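Long-range contact in metagenomic carboxyl esterase MGS0156 (Uncultured organism, PDB 5D8M), which probably hydrolyses carboxylic esters, as a carboxyl esterase with an alpha/beta-hydrolase-like fold: residues 250-261 and 295-303. Sequence-based numbering, arbitrary orientation.
Sequences AFASREETSAIL and PNADHLAVA
The Asp298 carboxylate is sandwiched: Leu261 CD1 sits over one face, 3.6 Å from Asp298 CG, and a water joining Glu256 O to Asp298 N lies over the other. At its rim Asp298 OD2 accepts two bonds from Ser258, from N at 2.7 Å (163° at the hydrogen) and from OG on OD2's syn lone pair. Asp298 OD1 takes Ala301 N at 2.9 Å, an Asx motif, while a second water bridges it to Ser258 OG. With CG between backbone N and carbonyl carbon (chi1 65°), OD1 faces Ala301 N and OD2 Ser258. An asparagine in its place would probably leave either both Ser258 donors or Ala301 N without an acceptor, since its NH2 cannot accept. The Asn296 amide brings OD1 to 3.8 Å from Ala252 CB and, through a water, to Ser253 N; its ND2 bonds Asp61 O. Backbone bonds Phe251 N to Pro295 O and Ala297 N to Phe251 O, both 3.2 Å, tie the loops where they leave their strands. His299 ND1 pairs with Asp276, consistent with the histidine-acid pair of an alpha/beta-hydrolase triad. The loops follow adjacent parallel strands 244-248 and 290-293, before helices 262-269 and 312-316; Val302 reaches His157 of strand 151-157.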
loop_
_atom_site.group_PDB
_atom_site.type_symbol
_atom_site.label_atom_id
_atom_site.label_comp_id
_atom_site.label_asym_id
_atom_site.label_seq_id
_atom_site.Cartn_x
_atom_site.Cartn_y
_atom_site.Cartn_z
ATOM N N ALA A 250 -6.725 1.194 -3.973
ATOM C CA ALA A 250 -7.581 0.111 -4.449
ATOM C C ALA A 250 -9.034 0.249 -3.996
ATOM O O ALA A 250 -9.326 0.822 -2.933
ATOM C CB ALA A 250 -7.022 -1.225 -3.995
ATOM N N PHE A 251 -9.940 -0.260 -4.836
ATOM C CA PHE A 251 -11.280 -0.600 -4.408
ATOM C C PHE A 251 -11.880 -1.561 -5.412
ATOM O O PHE A 251 -11.483 -1.582 -6.573
ATOM C CB PHE A 251 -12.157 0.657 -4.237
ATOM C CG PHE A 251 -12.435 1.422 -5.514
ATOM C CD1 PHE A 251 -11.600 2.460 -5.922
ATOM C CD2 PHE A 251 -13.553 1.135 -6.274
ATOM C CE1 PHE A 251 -11.873 3.176 -7.083
ATOM C CE2 PHE A 251 -13.839 1.850 -7.430
ATOM C CZ PHE A 251 -12.997 2.872 -7.840
ATOM N N ALA A 252 -12.825 -2.366 -4.946
ATOM C CA ALA A 252 -13.583 -3.257 -5.797
ATOM C C ALA A 252 -15.053 -3.091 -5.449
ATOM O O ALA A 252 -15.381 -2.502 -4.424
ATOM C CB ALA A 252 -13.143 -4.699 -5.605
ATOM N N SER A 253 -15.937 -3.619 -6.288
ATOM C CA SER A 253 -17.354 -3.616 -5.972
ATOM C C SER A 253 -17.547 -4.489 -4.757
ATOM O O SER A 253 -16.656 -5.269 -4.410
ATOM C CB SER A 253 -18.189 -4.130 -7.145
ATOM O OG SER A 253 -17.849 -5.483 -7.424
ATOM N N ARG A 254 -18.708 -4.380 -4.116
ATOM C CA ARG A 254 -18.980 -5.206 -2.950
ATOM C C ARG A 254 -18.861 -6.700 -3.258
ATOM O O ARG A 254 -18.264 -7.453 -2.496
ATOM C CB ARG A 254 -20.366 -4.901 -2.396
ATOM C CG ARG A 254 -20.598 -5.568 -1.078
ATOM C CD ARG A 254 -21.964 -5.278 -0.527
ATOM N NE ARG A 254 -22.032 -5.700 0.867
ATOM C CZ ARG A 254 -22.266 -6.946 1.281
ATOM N NH1 ARG A 254 -22.311 -7.204 2.584
ATOM N NH2 ARG A 254 -22.458 -7.933 0.408
ATOM N N GLU A 255 -19.392 -7.128 -4.397
ATOM C CA GLU A 255 -19.375 -8.545 -4.724
ATOM C C GLU A 255 -17.978 -9.067 -5.098
ATOM O O GLU A 255 -17.737 -10.265 -5.012
ATOM C CB GLU A 255 -20.374 -8.849 -5.852
ATOM C CG GLU A 255 -19.961 -8.419 -7.240
ATOM C CD GLU A 255 -20.900 -8.959 -8.320
ATOM O OE1 GLU A 255 -20.503 -8.964 -9.508
ATOM O OE2 GLU A 255 -22.035 -9.376 -7.989
ATOM N N GLU A 256 -17.065 -8.183 -5.504
ATOM C CA GLU A 256 -15.682 -8.604 -5.763
ATOM C C GLU A 256 -14.757 -8.297 -4.589
ATOM O O GLU A 256 -13.527 -8.309 -4.718
ATOM C CB GLU A 256 -15.151 -7.952 -7.040
ATOM C CG GLU A 256 -15.910 -8.389 -8.310
ATOM C CD GLU A 256 -15.902 -9.912 -8.544
ATOM O OE1 GLU A 256 -14.925 -10.592 -8.153
ATOM O OE2 GLU A 256 -16.882 -10.436 -9.136
ATOM N N THR A 257 -15.357 -8.036 -3.437
ATOM C CA THR A 257 -14.633 -7.776 -2.203
ATOM C C THR A 257 -14.716 -9.059 -1.345
ATOM O O THR A 257 -15.784 -9.646 -1.232
ATOM C CB THR A 257 -15.232 -6.541 -1.448
ATOM O OG1 THR A 257 -15.031 -5.336 -2.220
ATOM C CG2 THR A 257 -14.601 -6.359 -0.074
ATOM N N SER A 258 -13.582 -9.502 -0.800
ATOM C CA SER A 258 -13.514 -10.716 0.022
ATOM C C SER A 258 -14.529 -10.749 1.160
ATOM O O SER A 258 -14.756 -9.739 1.810
ATOM C CB SER A 258 -12.099 -10.877 0.628
ATOM O OG SER A 258 -11.136 -11.133 -0.371
ATOM N N ALA A 259 -15.104 -11.927 1.406
ATOM C CA ALA A 259 -16.136 -12.083 2.427
ATOM C C ALA A 259 -15.695 -11.471 3.755
ATOM O O ALA A 259 -16.435 -10.724 4.365
ATOM C CB ALA A 259 -16.489 -13.548 2.601
ATOM N N ILE A 260 -14.458 -11.746 4.156
ATOM C CA ILE A 260 -13.966 -11.326 5.457
ATOM C C ILE A 260 -13.955 -9.794 5.554
ATOM O O ILE A 260 -14.096 -9.235 6.643
ATOM C CB ILE A 260 -12.536 -11.893 5.739
ATOM C CG1 ILE A 260 -12.173 -11.746 7.216
ATOM C CG2 ILE A 260 -11.476 -11.251 4.832
ATOM C CD1 ILE A 260 -12.743 -12.844 8.073
ATOM N N LEU A 261 -13.828 -9.125 4.413
ATOM C CA LEU A 261 -13.714 -7.665 4.381
ATOM C C LEU A 261 -15.075 -6.977 4.211
ATOM O O LEU A 261 -15.220 -5.789 4.481
ATOM C CB LEU A 261 -12.787 -7.229 3.251
ATOM C CG LEU A 261 -11.332 -7.691 3.328
ATOM C CD1 LEU A 261 -10.613 -7.157 2.094
ATOM C CD2 LEU A 261 -10.651 -7.206 4.625
ATOM N N PRO A 295 -6.355 0.303 -8.580
ATOM C CA PRO A 295 -6.503 -1.135 -8.819
ATOM C C PRO A 295 -7.885 -1.625 -8.455
ATOM O O PRO A 295 -8.376 -1.293 -7.389
ATOM C CB PRO A 295 -5.469 -1.759 -7.893
ATOM C CG PRO A 295 -4.424 -0.678 -7.724
ATOM C CD PRO A 295 -5.213 0.602 -7.688
ATOM N N ASN A 296 -8.487 -2.400 -9.345
ATOM C CA ASN A 296 -9.791 -3.003 -9.126
ATOM C C ASN A 296 -9.639 -4.273 -8.288
ATOM O O ASN A 296 -9.574 -5.385 -8.808
ATOM C CB ASN A 296 -10.463 -3.317 -10.481
ATOM C CG ASN A 296 -11.929 -3.663 -10.335
ATOM O OD1 ASN A 296 -12.429 -3.888 -9.210
ATOM N ND2 ASN A 296 -12.633 -3.737 -11.472
ATOM N N ALA A 297 -9.582 -4.097 -6.977
ATOM C CA ALA A 297 -9.150 -5.148 -6.084
ATOM C C ALA A 297 -9.472 -4.694 -4.669
ATOM O O ALA A 297 -9.472 -3.478 -4.408
ATOM C CB ALA A 297 -7.605 -5.399 -6.249
ATOM N N ASP A 298 -9.685 -5.630 -3.744
ATOM C CA ASP A 298 -9.919 -5.218 -2.367
ATOM C C ASP A 298 -8.557 -5.095 -1.670
ATOM O O ASP A 298 -7.517 -5.318 -2.280
ATOM C CB ASP A 298 -10.901 -6.176 -1.622
ATOM C CG ASP A 298 -10.347 -7.613 -1.433
ATOM O OD1 ASP A 298 -9.114 -7.802 -1.274
ATOM O OD2 ASP A 298 -11.166 -8.567 -1.373
ATOM N N HIS A 299 -8.579 -4.716 -0.402
ATOM C CA HIS A 299 -7.366 -4.403 0.345
ATOM C C HIS A 299 -6.303 -5.495 0.286
ATOM O O HIS A 299 -5.117 -5.204 0.160
ATOM C CB HIS A 299 -7.737 -4.124 1.804
ATOM C CG HIS A 299 -6.628 -3.522 2.601
ATOM N ND1 HIS A 299 -6.169 -2.239 2.384
ATOM C CD2 HIS A 299 -5.877 -4.029 3.611
ATOM C CE1 HIS A 299 -5.197 -1.977 3.239
ATOM N NE2 HIS A 299 -4.996 -3.047 3.988
ATOM N N LEU A 300 -6.723 -6.753 0.370
ATOM C CA LEU A 300 -5.761 -7.859 0.407
ATOM C C LEU A 300 -5.357 -8.336 -0.982
ATOM O O LEU A 300 -4.190 -8.653 -1.247
ATOM C CB LEU A 300 -6.349 -9.011 1.224
ATOM C CG LEU A 300 -6.500 -8.653 2.696
ATOM C CD1 LEU A 300 -7.125 -9.842 3.444
ATOM C CD2 LEU A 300 -5.159 -8.266 3.319
ATOM N N ALA A 301 -6.300 -8.336 -1.901
ATOM C CA ALA A 301 -6.011 -8.836 -3.251
ATOM C C ALA A 301 -4.934 -8.018 -3.961
ATOM O O ALA A 301 -4.150 -8.543 -4.744
ATOM C CB ALA A 301 -7.289 -8.857 -4.089
ATOM N N VAL A 302 -4.882 -6.722 -3.696
ATOM C CA VAL A 302 -3.951 -5.878 -4.442
ATOM C C VAL A 302 -2.482 -6.196 -4.101
ATOM O O VAL A 302 -1.583 -5.862 -4.875
ATOM C CB VAL A 302 -4.294 -4.369 -4.198
ATOM C CG1 VAL A 302 -3.914 -3.932 -2.754
ATOM C CG2 VAL A 302 -3.636 -3.481 -5.258
ATOM N N ALA A 303 -2.211 -6.906 -3.001
ATOM C CA ALA A 303 -0.820 -7.019 -2.561
ATOM C C ALA A 303 -0.427 -8.274 -1.785
ATOM O O ALA A 303 0.750 -8.604 -1.737
ATOM C CB ALA A 303 -0.459 -5.786 -1.712
HETATM O O HOH W 1 -14.725 -4.872 -8.906
HETATM O O HOH W 2 -10.770 -8.233 -4.780
HETATM O O HOH W 3 -8.308 -10.640 -1.045
#